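Local coordinates for protein minor fimbrium anchoring subunit Mfa2 (Porphyromonas gingivalis, PDB 5NFI) that anchors the minor (Mfa1) fimbriae of this periodontal pathogen in the outer membrane through its interaction with Mfa1 and regulates fimbrial length, at residues A[29-34]-A[170-175]; A[80-85]-A[90-95]. All coordinates share one frame; numbering follows the deposited sequence.

Contact 1. Residues A[29-34]-A[170-175]; sequences NVYAFD and YRFDGT
Tyr31, on the strand that carries residues 29-33, presents one face of its ring to the edge of Phe172. The pair is T-shaped: the planes stand at 90°, the centroids are 5.3 Å apart, and Phe172 CE2 sits over the middle of the tyrosine ring. At the near corner, Tyr31 CD2 and Phe172 CD2 are 4.1 Å apart. Tyr31 keeps CG anti to its carbonyl carbon (chi1 -55°), which swings the ring off the strand toward the 170-175 segment. Two residues on, Phe33 leaves the same side of the strand with a similar first torsion and brings its far end, CZ, to 3.7 Å from Phe172 CG. These two rings meet obliquely, their planes at 55°, and CZ also rests close to CB of Phe172. Phe172 thus meets both aromatic side chains, its edge turned to one and its base touched by the other.

Just past Phe172 the chain turns sharply. Asp173 OD1 accepts from Thr175 N at 3.1 Å, making an Asx turn, and from the Thr175 hydroxyl, both donors arriving from the same face of the carboxylate. The backbone O of Phe172 is bonded to Trp71 NE1, while Leu94 touches both Tyr31 and Phe172 and Phe69 packs on Phe33, so the cluster extends beyond the two segments. Between the segments, adhesion is wholly apolar and aromatic: a buried three-ring cluster joins strand 28-33 to the turn after strand 169-171, with edge-to-face electrostatics probably adding to dispersion at Tyr31.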
loop_
_atom_site.group_PDB
_atom_site.type_symbol
_atom_site.label_atom_id
_atom_site.label_comp_id
_atom_site.label_asym_id
_atom_site.label_seq_id
_atom_site.Cartn_x
_atom_site.Cartn_y
_atom_site.Cartn_z
ATOM N N ASN A 29 -3.262 -12.782 7.898
ATOM C CA ASN A 29 -2.326 -13.816 7.525
ATOM C C ASN A 29 -1.042 -13.502 8.295
ATOM O O ASN A 29 -0.361 -12.520 8.006
ATOM C CB ASN A 29 -2.074 -13.845 6.010
ATOM C CG ASN A 29 -3.306 -14.252 5.196
ATOM O OD1 ASN A 29 -4.270 -13.495 5.066
ATOM N ND2 ASN A 29 -3.244 -15.422 4.592
ATOM N N VAL A 30 -0.723 -14.314 9.290
ATOM C CA VAL A 30 0.406 -14.037 10.162
ATOM C C VAL A 30 1.455 -15.136 10.040
ATOM O O VAL A 30 1.156 -16.324 10.231
ATOM C CB VAL A 30 -0.052 -13.894 11.619
ATOM C CG1 VAL A 30 1.082 -13.399 12.476
ATOM C CG2 VAL A 30 -1.202 -12.925 11.685
ATOM N N TYR A 31 2.676 -14.732 9.705
ATOM C CA TYR A 31 3.769 -15.664 9.449
ATOM C C TYR A 31 4.881 -15.481 10.467
ATOM O O TYR A 31 5.108 -14.369 10.961
ATOM C CB TYR A 31 4.326 -15.475 8.026
ATOM C CG TYR A 31 3.258 -15.579 6.975
ATOM C CD1 TYR A 31 2.812 -16.814 6.545
ATOM C CD2 TYR A 31 2.670 -14.438 6.434
ATOM C CE1 TYR A 31 1.824 -16.921 5.605
ATOM C CE2 TYR A 31 1.669 -14.536 5.492
ATOM C CZ TYR A 31 1.254 -15.789 5.083
ATOM O OH TYR A 31 0.257 -15.919 4.151
ATOM N N ALA A 32 5.582 -16.568 10.770
ATOM C CA ALA A 32 6.724 -16.504 11.677
ATOM C C ALA A 32 7.974 -16.975 10.947
ATOM O O ALA A 32 7.992 -18.053 10.352
ATOM C CB ALA A 32 6.478 -17.337 12.924
ATOM N N PHE A 33 9.006 -16.141 10.976
ATOM C CA PHE A 33 10.290 -16.488 10.393
ATOM C C PHE A 33 11.298 -16.543 11.522
ATOM O O PHE A 33 11.156 -15.832 12.521
ATOM C CB PHE A 33 10.688 -15.477 9.310
ATOM C CG PHE A 33 9.809 -15.542 8.090
ATOM C CD1 PHE A 33 8.488 -15.134 8.149
ATOM C CD2 PHE A 33 10.289 -16.058 6.906
ATOM C CE1 PHE A 33 7.670 -15.228 7.050
ATOM C CE2 PHE A 33 9.473 -16.157 5.800
ATOM C CZ PHE A 33 8.163 -15.740 5.873
ATOM N N ASP A 34 12.296 -17.409 11.381
ATOM C CA ASP A 34 13.279 -17.616 12.442
ATOM C C ASP A 34 14.590 -16.868 12.210
ATOM O O ASP A 34 14.676 -15.996 11.348
ATOM C CB ASP A 34 13.557 -19.111 12.619
ATOM C CG ASP A 34 14.060 -19.774 11.352
ATOM O OD1 ASP A 34 14.778 -19.127 10.562
ATOM O OD2 ASP A 34 13.744 -20.970 11.152
ATOM N N TYR A 170 4.572 -7.814 -3.280
ATOM C CA TYR A 170 5.186 -7.630 -1.974
ATOM C C TYR A 170 5.851 -8.900 -1.462
ATOM O O TYR A 170 5.335 -10.014 -1.647
ATOM C CB TYR A 170 4.144 -7.107 -0.987
ATOM C CG TYR A 170 3.676 -5.728 -1.367
ATOM C CD1 TYR A 170 2.762 -5.551 -2.402
ATOM C CD2 TYR A 170 4.174 -4.592 -0.730
ATOM C CE1 TYR A 170 2.345 -4.288 -2.802
ATOM C CE2 TYR A 170 3.751 -3.315 -1.124
ATOM C CZ TYR A 170 2.836 -3.179 -2.169
ATOM O OH TYR A 170 2.400 -1.942 -2.579
ATOM N N ARG A 171 7.016 -8.726 -0.840
ATOM C CA ARG A 171 7.707 -9.825 -0.185
ATOM C C ARG A 171 6.963 -10.200 1.091
ATOM O O ARG A 171 5.982 -9.545 1.451
ATOM C CB ARG A 171 9.149 -9.447 0.120
ATOM C CG ARG A 171 9.918 -9.032 -1.099
ATOM C CD ARG A 171 11.395 -8.863 -0.795
ATOM N NE ARG A 171 11.984 -7.810 -1.618
ATOM C CZ ARG A 171 12.326 -7.975 -2.891
ATOM N NH1 ARG A 171 12.138 -9.158 -3.476
ATOM N NH2 ARG A 171 12.853 -6.965 -3.577
ATOM N N PHE A 172 7.412 -11.248 1.776
ATOM C CA PHE A 172 6.768 -11.636 3.022
ATOM C C PHE A 172 6.917 -10.537 4.066
ATOM O O PHE A 172 5.926 -10.133 4.679
ATOM C CB PHE A 172 7.318 -12.962 3.528
ATOM C CG PHE A 172 6.650 -14.133 2.919
ATOM C CD1 PHE A 172 7.129 -14.688 1.755
ATOM C CD2 PHE A 172 5.511 -14.659 3.485
ATOM C CE1 PHE A 172 6.489 -15.765 1.173
ATOM C CE2 PHE A 172 4.880 -15.734 2.913
ATOM C CZ PHE A 172 5.364 -16.289 1.755
ATOM N N ASP A 173 8.137 -10.031 4.249
ATOM C CA ASP A 173 8.309 -8.807 5.019
ATOM C C ASP A 173 7.559 -7.749 4.223
ATOM O O ASP A 173 7.236 -7.972 3.060
ATOM C CB ASP A 173 9.783 -8.458 5.227
ATOM C CG ASP A 173 10.558 -8.277 3.918
ATOM O OD1 ASP A 173 9.996 -7.813 2.901
ATOM O OD2 ASP A 173 11.768 -8.586 3.915
ATOM N N GLY A 174 7.247 -6.601 4.784
ATOM C CA GLY A 174 6.314 -5.765 4.043
ATOM C C GLY A 174 6.840 -5.068 2.793
ATOM O O GLY A 174 6.180 -4.165 2.295
ATOM N N THR A 175 8.005 -5.458 2.279
ATOM C CA THR A 175 8.658 -4.622 1.267
ATOM C C THR A 175 8.210 -4.869 -0.181
ATOM O O THR A 175 7.801 -5.968 -0.549
ATOM C CB THR A 175 10.177 -4.771 1.323
ATOM O OG1 THR A 175 10.557 -6.023 0.757
ATOM C CG2 THR A 175 10.647 -4.670 2.752
#

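Contact 2. Residues A[80-85]-A[90-95]; sequences IGEIKI and KQQVLM
Glu82 OE1 is gripped by two groups, the hydroxyl of Thr88 and the side-chain amide of Gln92, whose NE2 donates to it from 3.2 Å. NE2 comes from above the carboxylate plane, the carboxylate and amide planes are nearly perpendicular (89°), and the N-H points well off a straight line. The other end of that amide, Gln92 OE1, accepts from Thr89 N, which helps fix its rotation. Glu82 reaches Gln92 on an extended chain, its CG turned away from its own N (chi1 164°).

Along the backbone, Gly81 N donates to Leu94 O at 2.9 Å, a nearly straight bond (169°). Ile80 CA-H also points at this oxygen, and Ile80 pairs with selenomethionine Met95 as an antiparallel, non-hydrogen-bonded pair. Beside these bonds, Leu94 CD1 lies 4.0 Å from Ile83 CD1 and touches CG2 of Ile80, while Ile80 CD1 reaches Met95 CG. Leu94 and Met95 together face Tyr170 in a classic beta bulge. Backbone and side-chain polar bonds therefore hold the loop leaving strand 78-80 to the chain entering strand 93-100, and aliphatic groups of Ile80, Ile83, Leu94 and Met95 pack alongside.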
loop_
_atom_site.group_PDB
_atom_site.type_symbol
_atom_site.label_atom_id
_atom_site.label_comp_id
_atom_site.label_asym_id
_atom_site.label_seq_id
_atom_site.Cartn_x
_atom_site.Cartn_y
_atom_site.Cartn_z
ATOM N N ILE A 80 -1.443 -15.298 -4.794
ATOM C CA ILE A 80 -0.571 -15.700 -3.698
ATOM C C ILE A 80 0.463 -16.746 -4.131
ATOM O O ILE A 80 0.113 -17.777 -4.696
ATOM C CB ILE A 80 -1.398 -16.268 -2.522
ATOM C CG1 ILE A 80 -2.576 -15.349 -2.184
ATOM C CG2 ILE A 80 -0.502 -16.556 -1.334
ATOM C CD1 ILE A 80 -2.177 -13.981 -1.717
ATOM N N GLY A 81 1.734 -16.488 -3.851
ATOM C CA GLY A 81 2.793 -17.401 -4.255
ATOM C C GLY A 81 3.019 -18.558 -3.299
ATOM O O GLY A 81 2.168 -18.846 -2.450
ATOM N N GLU A 82 4.168 -19.217 -3.441
ATOM C CA GLU A 82 4.544 -20.372 -2.614
ATOM C C GLU A 82 4.643 -20.025 -1.132
ATOM O O GLU A 82 5.268 -19.038 -0.751
ATOM C CB GLU A 82 5.881 -20.954 -3.096
ATOM C CG GLU A 82 6.555 -21.883 -2.102
ATOM C CD GLU A 82 8.074 -21.914 -2.257
ATOM O OE1 GLU A 82 8.771 -21.225 -1.471
ATOM O OE2 GLU A 82 8.571 -22.627 -3.159
ATOM N N ILE A 83 4.010 -20.835 -0.299
ATOM C CA ILE A 83 4.133 -20.697 1.152
ATOM C C ILE A 83 4.494 -22.054 1.744
ATOM O O ILE A 83 3.615 -22.884 1.971
ATOM C CB ILE A 83 2.826 -20.186 1.802
ATOM C CG1 ILE A 83 2.372 -18.867 1.172
ATOM C CG2 ILE A 83 2.992 -20.028 3.305
ATOM C CD1 ILE A 83 1.038 -18.353 1.732
ATOM N N LYS A 84 5.780 -22.298 1.978
ATOM C CA LYS A 84 6.201 -23.638 2.387
ATOM C C LYS A 84 7.111 -23.624 3.604
ATOM O O LYS A 84 8.269 -23.191 3.541
ATOM C CB LYS A 84 6.881 -24.362 1.222
ATOM C CG LYS A 84 5.868 -25.071 0.321
ATOM C CD LYS A 84 6.420 -25.552 -1.016
ATOM C CE LYS A 84 7.827 -26.119 -0.910
ATOM N NZ LYS A 84 8.286 -26.697 -2.219
ATOM N N ILE A 85 6.555 -24.119 4.709
ATOM C CA ILE A 85 7.226 -24.154 6.005
ATOM C C ILE A 85 8.521 -24.936 5.946
ATOM O O ILE A 85 8.570 -26.027 5.384
ATOM C CB ILE A 85 6.305 -24.765 7.085
ATOM C CG1 ILE A 85 5.099 -23.849 7.307
ATOM C CG2 ILE A 85 7.053 -24.972 8.388
ATOM C CD1 ILE A 85 4.228 -24.262 8.459
ATOM N N LYS A 90 11.967 -15.070 4.031
ATOM C CA LYS A 90 11.402 -13.738 4.304
ATOM C C LYS A 90 11.266 -12.862 3.060
ATOM O O LYS A 90 10.339 -12.079 2.954
ATOM C CB LYS A 90 12.261 -12.998 5.358
ATOM C CG LYS A 90 13.689 -12.725 4.874
ATOM C CD LYS A 90 14.655 -12.029 5.833
ATOM C CE LYS A 90 14.379 -12.243 7.306
ATOM N NZ LYS A 90 15.528 -11.662 8.086
ATOM N N GLN A 91 12.181 -13.010 2.110
ATOM C CA GLN A 91 12.287 -12.046 1.017
ATOM C C GLN A 91 11.731 -12.582 -0.303
ATOM O O GLN A 91 11.897 -11.961 -1.343
ATOM C CB GLN A 91 13.747 -11.612 0.821
ATOM C CG GLN A 91 14.651 -12.655 0.160
ATOM C CD GLN A 91 15.106 -13.804 1.076
ATOM O OE1 GLN A 91 14.745 -13.874 2.242
ATOM N NE2 GLN A 91 15.923 -14.700 0.534
ATOM N N GLN A 92 11.070 -13.733 -0.268
ATOM C CA GLN A 92 10.386 -14.239 -1.448
ATOM C C GLN A 92 9.065 -13.508 -1.633
ATOM O O GLN A 92 8.525 -12.931 -0.695
ATOM C CB GLN A 92 10.153 -15.741 -1.335
ATOM C CG GLN A 92 11.399 -16.582 -1.556
ATOM C CD GLN A 92 11.171 -18.065 -1.279
ATOM O OE1 GLN A 92 11.472 -18.554 -0.193
ATOM N NE2 GLN A 92 10.633 -18.778 -2.258
ATOM N N VAL A 93 8.539 -13.523 -2.847
ATOM C CA VAL A 93 7.318 -12.785 -3.108
ATOM C C VAL A 93 6.092 -13.513 -2.583
ATOM O O VAL A 93 5.736 -14.594 -3.042
ATOM C CB VAL A 93 7.133 -12.498 -4.606
ATOM C CG1 VAL A 93 5.883 -11.643 -4.828
ATOM C CG2 VAL A 93 8.376 -11.802 -5.167
ATOM N N LEU A 94 5.434 -12.901 -1.619
ATOM C CA LEU A 94 4.191 -13.444 -1.109
ATOM C C LEU A 94 3.017 -13.284 -2.080
ATOM O O LEU A 94 2.157 -14.167 -2.195
ATOM C CB LEU A 94 3.856 -12.769 0.221
ATOM C CG LEU A 94 2.508 -13.106 0.834
ATOM C CD1 LEU A 94 2.353 -14.626 0.975
ATOM C CD2 LEU A 94 2.388 -12.410 2.177
HETATM N N MSE A 95 3.019 -12.179 -2.818
HETATM C CA MSE A 95 1.783 -11.561 -3.273
HETATM C C MSE A 95 1.973 -10.735 -4.533
HETATM O O MSE A 95 2.906 -9.944 -4.603
HETATM C CB MSE A 95 1.295 -10.643 -2.170
HETATM C CG MSE A 95 -0.166 -10.437 -1.984
HETATM SE SE MSE A 95 -0.214 -9.058 -0.582
HETATM C CE MSE A 95 -0.021 -7.472 -1.701
#

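Overall arrangement
The centres of the two contacts lie about 8 Å apart, on the same side of the chain's centre. Along the sequence, residues 29-34 come first and 170-175 last, with both segments of contact 2 in between. Strands 93-100 and 169-171 are antiparallel neighbours in a small sheet that also includes strand 78-80. Tyr170 joins the contacts there: its O is 2.9 Å from Leu94 N and its N 3.0 Å from Met95 O, both probable hydrogen bonds. Contact 1 is the long-range link, packing the turn after strand 169-171 against strand 28-33 of the larger strand system; contact 2 is local, joining strand 78-80 and its following loop to the start of strand 93-100.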